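Long-range contact in SAM-dependent methyltransferase (Anabaena variabilis ATCC 29413, PDB 3GGD), which probably transfers a methyl group from S-adenosyl-L-methionine to a substrate not yet identified, and binds the product S-adenosyl-L-homocysteine: residues A[123-135]-A[149-163]. Sequence-based numbering, arbitrary orientation.
Sequences IGDANIYMRTGFH and LRILLGKQGAMYLIE. With SAH (S-adenosyl-L-homocysteine), chain E; EDO (1,2-ethanediol), chain N; EDO (1,2-ethanediol), chain L.
E163 accepts hydrogen bonds from the backbone N-H groups of G133, F134 and H135, in the turn after strand 127-131. G133 N donates to the syn lone pair of E163 OE2 at 2.9 Å. F134 N and H135 N both reach E163 OE1 from one face of the carboxylate, above its plane. The chain of E163 bends at chi2 (-65°), which turns the carboxylate back toward this turn. Without the carboxylate, as with an alanine at this place, the three buried N-H groups would probably lose their acceptor and the turn would be held less firmly. At the other end D125 OD2 takes Q156 N at 3.0 Å, and N127 OD1 takes A158 N in its carbonyl plane.

Between these ends five backbone hydrogen bonds, from I128 N to A158 O through T132 N to I162 O, join strands 127-131 and 158-164 in parallel. With helix 142-153 these strands form a beta-alpha-beta unit of the Rossmann-like methyltransferase fold. R131 and T132 line the S-adenosyl-L-homocysteine pocket: R131 O accepts the ligand amine, and R131 NH1 donates to its carboxylate OXT at 2.9 Å.

Apolar contacts fill the helix side. I128 CD1 meets L149 CD2 and L153 CG, each at 3.7 Å, and M130 CE touches L161 CD1. On the opposite face Y129 and Y160 lie side by side, their hydroxyls both bonded to D46.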
loop_
_atom_site.group_PDB
_atom_site.type_symbol
_atom_site.label_atom_id
_atom_site.label_comp_id
_atom_site.label_asym_id
_atom_site.label_seq_id
_atom_site.Cartn_x
_atom_site.Cartn_y
_atom_site.Cartn_z
ATOM N N ILE A 123 18.087 11.223 4.371
ATOM C CA ILE A 123 18.583 9.880 4.059
ATOM C C ILE A 123 19.082 9.664 2.627
ATOM O O ILE A 123 19.687 8.628 2.324
ATOM C CB ILE A 123 17.527 8.809 4.465
ATOM C CG1 ILE A 123 16.313 8.827 3.543
ATOM C CG2 ILE A 123 17.103 8.996 5.957
ATOM C CD1 ILE A 123 15.328 7.648 3.702
ATOM N N GLY A 124 18.843 10.639 1.736
ATOM C CA GLY A 124 19.156 10.469 0.337
ATOM C C GLY A 124 18.143 9.605 -0.372
ATOM O O GLY A 124 17.054 9.305 0.151
ATOM N N ASP A 125 18.513 9.166 -1.568
ATOM C CA ASP A 125 17.651 8.384 -2.428
ATOM C C ASP A 125 17.354 7.063 -1.718
ATOM O O ASP A 125 18.241 6.442 -1.156
ATOM C CB ASP A 125 18.328 8.038 -3.754
ATOM C CG ASP A 125 18.548 9.232 -4.681
ATOM O OD1 ASP A 125 18.113 10.362 -4.382
ATOM O OD2 ASP A 125 19.147 8.977 -5.741
ATOM N N ALA A 126 16.104 6.620 -1.787
ATOM C CA ALA A 126 15.656 5.384 -1.123
ATOM C C ALA A 126 14.966 4.483 -2.148
ATOM O O ALA A 126 14.359 4.965 -3.102
ATOM C CB ALA A 126 14.665 5.696 0.008
ATOM N N ASN A 127 15.051 3.178 -1.928
ATOM C CA ASN A 127 14.191 2.252 -2.663
ATOM C C ASN A 127 12.863 2.232 -1.954
ATOM O O ASN A 127 12.800 2.584 -0.776
ATOM C CB ASN A 127 14.779 0.865 -2.683
ATOM C CG ASN A 127 16.037 0.791 -3.491
ATOM O OD1 ASN A 127 16.104 1.371 -4.574
ATOM N ND2 ASN A 127 17.057 0.072 -2.962
ATOM N N ILE A 128 11.793 1.869 -2.673
ATOM C CA ILE A 128 10.445 1.820 -2.071
ATOM C C ILE A 128 9.720 0.520 -2.356
ATOM O O ILE A 128 9.698 0.031 -3.501
ATOM C CB ILE A 128 9.522 2.985 -2.550
ATOM C CG1 ILE A 128 10.066 4.339 -2.092
ATOM C CG2 ILE A 128 8.072 2.817 -2.007
ATOM C CD1 ILE A 128 9.361 5.559 -2.693
ATOM N N TYR A 129 9.159 -0.045 -1.287
ATOM C CA TYR A 129 8.191 -1.119 -1.354
ATOM C C TYR A 129 6.849 -0.517 -0.940
ATOM O O TYR A 129 6.735 0.094 0.142
ATOM C CB TYR A 129 8.550 -2.244 -0.363
ATOM C CG TYR A 129 7.508 -3.338 -0.243
ATOM C CD1 TYR A 129 7.434 -4.359 -1.170
ATOM C CD2 TYR A 129 6.581 -3.343 0.799
ATOM C CE1 TYR A 129 6.475 -5.390 -1.041
ATOM C CE2 TYR A 129 5.656 -4.376 0.958
ATOM C CZ TYR A 129 5.598 -5.400 0.025
ATOM O OH TYR A 129 4.664 -6.425 0.136
HETATM N N MSE A 130 5.847 -0.658 -1.804
HETATM C CA MSE A 130 4.525 -0.171 -1.484
HETATM C C MSE A 130 3.452 -1.194 -1.844
HETATM O O MSE A 130 3.242 -1.539 -3.017
HETATM C CB MSE A 130 4.246 1.152 -2.198
HETATM C CG MSE A 130 2.932 1.786 -1.767
HETATM SE SE MSE A 130 2.713 3.608 -2.590
HETATM C CE MSE A 130 2.390 3.027 -4.287
ATOM N N ARG A 131 2.747 -1.656 -0.821
ATOM C CA ARG A 131 1.695 -2.656 -0.986
ATOM C C ARG A 131 0.333 -1.995 -0.698
ATOM O O ARG A 131 -0.023 -1.684 0.456
ATOM C CB ARG A 131 1.954 -3.839 -0.049
ATOM C CG ARG A 131 0.937 -4.969 -0.227
ATOM C CD ARG A 131 1.305 -6.196 0.644
ATOM N NE ARG A 131 0.384 -7.313 0.422
ATOM C CZ ARG A 131 -0.681 -7.555 1.168
ATOM N NH1 ARG A 131 -0.961 -6.769 2.190
ATOM N NH2 ARG A 131 -1.450 -8.607 0.905
ATOM N N THR A 132 -0.416 -1.805 -1.769
ATOM C CA THR A 132 -1.711 -1.164 -1.765
ATOM C C THR A 132 -1.694 0.203 -1.112
ATOM O O THR A 132 -2.456 0.491 -0.196
ATOM C CB THR A 132 -2.821 -2.083 -1.245
ATOM O OG1 THR A 132 -2.448 -2.703 0.003
ATOM C CG2 THR A 132 -3.137 -3.183 -2.332
ATOM N N GLY A 133 -0.813 1.062 -1.599
ATOM C CA GLY A 133 -0.759 2.429 -1.100
ATOM C C GLY A 133 -1.397 3.443 -2.017
ATOM O O GLY A 133 -1.545 4.595 -1.632
ATOM N N PHE A 134 -1.852 3.034 -3.208
ATOM C CA PHE A 134 -2.316 4.008 -4.207
ATOM C C PHE A 134 -3.792 3.883 -4.626
ATOM O O PHE A 134 -4.471 4.894 -4.865
ATOM C CB PHE A 134 -1.445 3.849 -5.460
ATOM C CG PHE A 134 -0.850 5.158 -6.002
ATOM C CD1 PHE A 134 -1.622 6.263 -6.218
ATOM C CD2 PHE A 134 0.479 5.213 -6.372
ATOM C CE1 PHE A 134 -1.078 7.430 -6.744
ATOM C CE2 PHE A 134 1.045 6.391 -6.896
ATOM C CZ PHE A 134 0.249 7.496 -7.073
ATOM N N HIS A 135 -4.285 2.645 -4.742
ATOM C CA HIS A 135 -5.583 2.404 -5.389
ATOM C C HIS A 135 -6.731 3.074 -4.630
ATOM O O HIS A 135 -7.694 3.533 -5.245
ATOM C CB HIS A 135 -5.839 0.912 -5.525
ATOM C CG HIS A 135 -6.190 0.259 -4.224
ATOM N ND1 HIS A 135 -7.488 0.144 -3.778
ATOM C CD2 HIS A 135 -5.412 -0.263 -3.249
ATOM C CE1 HIS A 135 -7.498 -0.432 -2.588
ATOM N NE2 HIS A 135 -6.251 -0.676 -2.236
ATOM N N LEU A 149 6.523 10.327 -3.880
ATOM C CA LEU A 149 7.282 9.174 -4.269
ATOM C C LEU A 149 8.499 9.536 -5.122
ATOM O O LEU A 149 9.565 8.984 -4.929
ATOM C CB LEU A 149 6.359 8.143 -4.964
ATOM C CG LEU A 149 5.281 7.559 -4.014
ATOM C CD1 LEU A 149 4.147 6.810 -4.775
ATOM C CD2 LEU A 149 5.848 6.614 -2.882
ATOM N N ARG A 150 8.310 10.458 -6.061
ATOM C CA ARG A 150 9.338 10.936 -6.945
ATOM C C ARG A 150 10.472 11.554 -6.102
ATOM O O ARG A 150 11.645 11.329 -6.373
ATOM C CB ARG A 150 8.741 11.993 -7.913
ATOM C CG ARG A 150 9.779 12.688 -8.798
ATOM C CD ARG A 150 9.235 13.736 -9.756
ATOM N NE ARG A 150 8.454 13.040 -10.762
ATOM C CZ ARG A 150 7.138 12.859 -10.754
ATOM N NH1 ARG A 150 6.345 13.425 -9.836
ATOM N NH2 ARG A 150 6.608 12.097 -11.701
ATOM N N ILE A 151 10.100 12.333 -5.095
ATOM C CA ILE A 151 11.049 12.966 -4.207
ATOM C C ILE A 151 11.855 11.898 -3.426
ATOM O O ILE A 151 13.094 11.960 -3.379
ATOM C CB ILE A 151 10.329 13.903 -3.220
ATOM C CG1 ILE A 151 9.749 15.129 -3.964
ATOM C CG2 ILE A 151 11.291 14.349 -2.102
ATOM C CD1 ILE A 151 8.716 15.948 -3.128
ATOM N N LEU A 152 11.177 10.899 -2.867
ATOM C CA LEU A 152 11.899 9.888 -2.083
ATOM C C LEU A 152 12.892 9.024 -2.902
ATOM O O LEU A 152 13.992 8.635 -2.404
ATOM C CB LEU A 152 10.899 8.973 -1.373
ATOM C CG LEU A 152 10.026 9.633 -0.293
ATOM C CD1 LEU A 152 8.866 8.708 0.160
ATOM C CD2 LEU A 152 10.886 10.134 0.929
ATOM N N LEU A 153 12.487 8.693 -4.138
ATOM C CA LEU A 153 13.266 7.836 -5.011
ATOM C C LEU A 153 14.503 8.507 -5.599
ATOM O O LEU A 153 15.554 7.863 -5.797
ATOM C CB LEU A 153 12.385 7.360 -6.171
ATOM C CG LEU A 153 11.299 6.339 -5.780
ATOM C CD1 LEU A 153 10.167 6.280 -6.825
ATOM C CD2 LEU A 153 11.922 4.935 -5.496
ATOM N N GLY A 154 14.366 9.788 -5.942
ATOM C CA GLY A 154 15.448 10.504 -6.650
ATOM C C GLY A 154 15.857 9.723 -7.900
ATOM O O GLY A 154 15.037 9.062 -8.526
ATOM N N LYS A 155 17.129 9.765 -8.258
ATOM C CA LYS A 155 17.615 9.069 -9.444
ATOM C C LYS A 155 17.897 7.601 -9.211
ATOM O O LYS A 155 17.630 6.786 -10.094
ATOM C CB LYS A 155 18.898 9.720 -9.965
ATOM C CG LYS A 155 19.444 9.140 -11.290
ATOM C CD LYS A 155 18.504 9.428 -12.457
ATOM C CE LYS A 155 19.114 9.013 -13.825
ATOM N NZ LYS A 155 19.563 7.615 -13.788
ATOM N N GLN A 156 18.445 7.255 -8.050
ATOM C CA GLN A 156 18.951 5.908 -7.857
ATOM C C GLN A 156 17.979 4.930 -7.273
ATOM O O GLN A 156 18.205 3.740 -7.362
ATOM C CB GLN A 156 20.165 5.912 -6.936
ATOM C CG GLN A 156 21.361 6.784 -7.363
ATOM C CD GLN A 156 22.516 6.611 -6.339
ATOM O OE1 GLN A 156 22.896 5.464 -5.993
ATOM N NE2 GLN A 156 23.026 7.731 -5.807
ATOM N N GLY A 157 16.933 5.420 -6.629
ATOM C CA GLY A 157 15.929 4.531 -6.066
ATOM C C GLY A 157 15.041 3.811 -7.069
ATOM O O GLY A 157 14.752 4.352 -8.128
ATOM N N ALA A 158 14.596 2.606 -6.714
ATOM C CA ALA A 158 13.588 1.886 -7.496
ATOM C C ALA A 158 12.414 1.594 -6.560
ATOM O O ALA A 158 12.581 1.494 -5.339
ATOM C CB ALA A 158 14.139 0.564 -8.142
HETATM N N MSE A 159 11.222 1.481 -7.150
HETATM C CA MSE A 159 10.003 1.225 -6.409
HETATM C C MSE A 159 9.308 0.013 -6.961
HETATM O O MSE A 159 9.061 -0.065 -8.165
HETATM C CB MSE A 159 9.009 2.398 -6.501
HETATM C CG MSE A 159 7.688 2.051 -5.908
HETATM SE SE MSE A 159 6.517 3.558 -5.545
HETATM C CE MSE A 159 6.380 4.332 -7.333
ATOM N N TYR A 160 8.971 -0.906 -6.060
ATOM C CA TYR A 160 8.041 -1.958 -6.377
ATOM C C TYR A 160 6.711 -1.560 -5.742
ATOM O O TYR A 160 6.664 -1.237 -4.551
ATOM C CB TYR A 160 8.448 -3.298 -5.759
ATOM C CG TYR A 160 7.365 -4.393 -5.913
ATOM C CD1 TYR A 160 7.279 -5.168 -7.064
ATOM C CD2 TYR A 160 6.444 -4.648 -4.895
ATOM C CE1 TYR A 160 6.325 -6.184 -7.179
ATOM C CE2 TYR A 160 5.474 -5.649 -5.007
ATOM C CZ TYR A 160 5.427 -6.407 -6.156
ATOM O OH TYR A 160 4.510 -7.413 -6.225
ATOM N N LEU A 161 5.651 -1.568 -6.539
ATOM C CA LEU A 161 4.306 -1.379 -5.995
ATOM C C LEU A 161 3.348 -2.456 -6.530
ATOM O O LEU A 161 3.500 -2.957 -7.648
ATOM C CB LEU A 161 3.737 0.005 -6.275
ATOM C CG LEU A 161 3.277 0.382 -7.704
ATOM C CD1 LEU A 161 2.435 1.732 -7.624
ATOM C CD2 LEU A 161 4.438 0.513 -8.646
ATOM N N ILE A 162 2.411 -2.844 -5.664
ATOM C CA ILE A 162 1.350 -3.790 -6.010
ATOM C C ILE A 162 0.045 -3.148 -5.496
ATOM O O ILE A 162 -0.044 -2.677 -4.359
ATOM C CB ILE A 162 1.631 -5.218 -5.477
ATOM C CG1 ILE A 162 0.509 -6.164 -5.947
ATOM C CG2 ILE A 162 1.865 -5.214 -3.899
ATOM C CD1 ILE A 162 0.683 -7.670 -5.579
ATOM N N GLU A 163 -0.921 -3.061 -6.399
ATOM C CA GLU A 163 -2.158 -2.347 -6.172
ATOM C C GLU A 163 -3.324 -3.201 -6.662
ATOM O O GLU A 163 -3.124 -4.184 -7.363
ATOM C CB GLU A 163 -2.117 -1.023 -6.970
ATOM C CG GLU A 163 -1.031 -0.065 -6.504
ATOM C CD GLU A 163 -1.240 0.433 -5.089
ATOM O OE1 GLU A 163 -2.425 0.480 -4.653
ATOM O OE2 GLU A 163 -0.216 0.738 -4.394
HETATM N N SAH E . 1.159 -1.660 3.004
HETATM C CA SAH E . 0.379 -2.138 4.175
HETATM C CB SAH E . -0.940 -1.368 4.397
HETATM C CG SAH E . -1.969 -1.291 3.255
HETATM S SD SAH E . -3.485 -0.438 3.725
HETATM C C SAH E . 0.082 -3.627 4.082
HETATM O O SAH E . -0.199 -4.280 5.119
HETATM O OXT SAH E . 0.087 -4.197 2.991
HETATM C "C5'" SAH E . -3.148 1.194 3.128
HETATM C "C4'" SAH E . -2.214 2.001 4.076
HETATM O "O4'" SAH E . -1.957 3.309 3.511
HETATM C "C3'" SAH E . -2.749 2.290 5.491
HETATM O "O3'" SAH E . -1.845 1.891 6.507
HETATM C "C2'" SAH E . -2.912 3.804 5.535
HETATM O "O2'" SAH E . -2.849 4.411 6.842
HETATM C "C1'" SAH E . -1.847 4.264 4.556
HETATM N N9 SAH E . -2.057 5.625 4.047
HETATM C C8 SAH E . -3.255 6.130 3.646
HETATM N N7 SAH E . -3.098 7.390 3.207
HETATM C C5 SAH E . -1.771 7.691 3.345
HETATM C C6 SAH E . -0.966 8.886 3.116
HETATM N N6 SAH E . -1.627 9.971 2.651
HETATM N N1 SAH E . 0.346 8.877 3.395
HETATM C C2 SAH E . 0.938 7.748 3.899
HETATM N N3 SAH E . 0.236 6.641 4.142
HETATM C C4 SAH E . -1.090 6.561 3.916
HETATM C C1 EDO N . 20.829 11.733 -6.309
HETATM O O1 EDO N . 21.181 10.415 -6.718
HETATM C C2 EDO N . 19.730 12.297 -7.213
HETATM O O2 EDO N . 18.408 11.941 -6.703
HETATM C C1 EDO L . -0.253 -10.157 -2.703
HETATM O O1 EDO L . -0.785 -10.438 -1.396
HETATM C C2 EDO L . 1.260 -9.798 -2.667
HETATM O O2 EDO L . 1.619 -8.797 -1.665
HETATM O O HOH W 1 14.411 9.351 0.422
HETATM O O HOH W 2 17.891 0.658 -6.394
#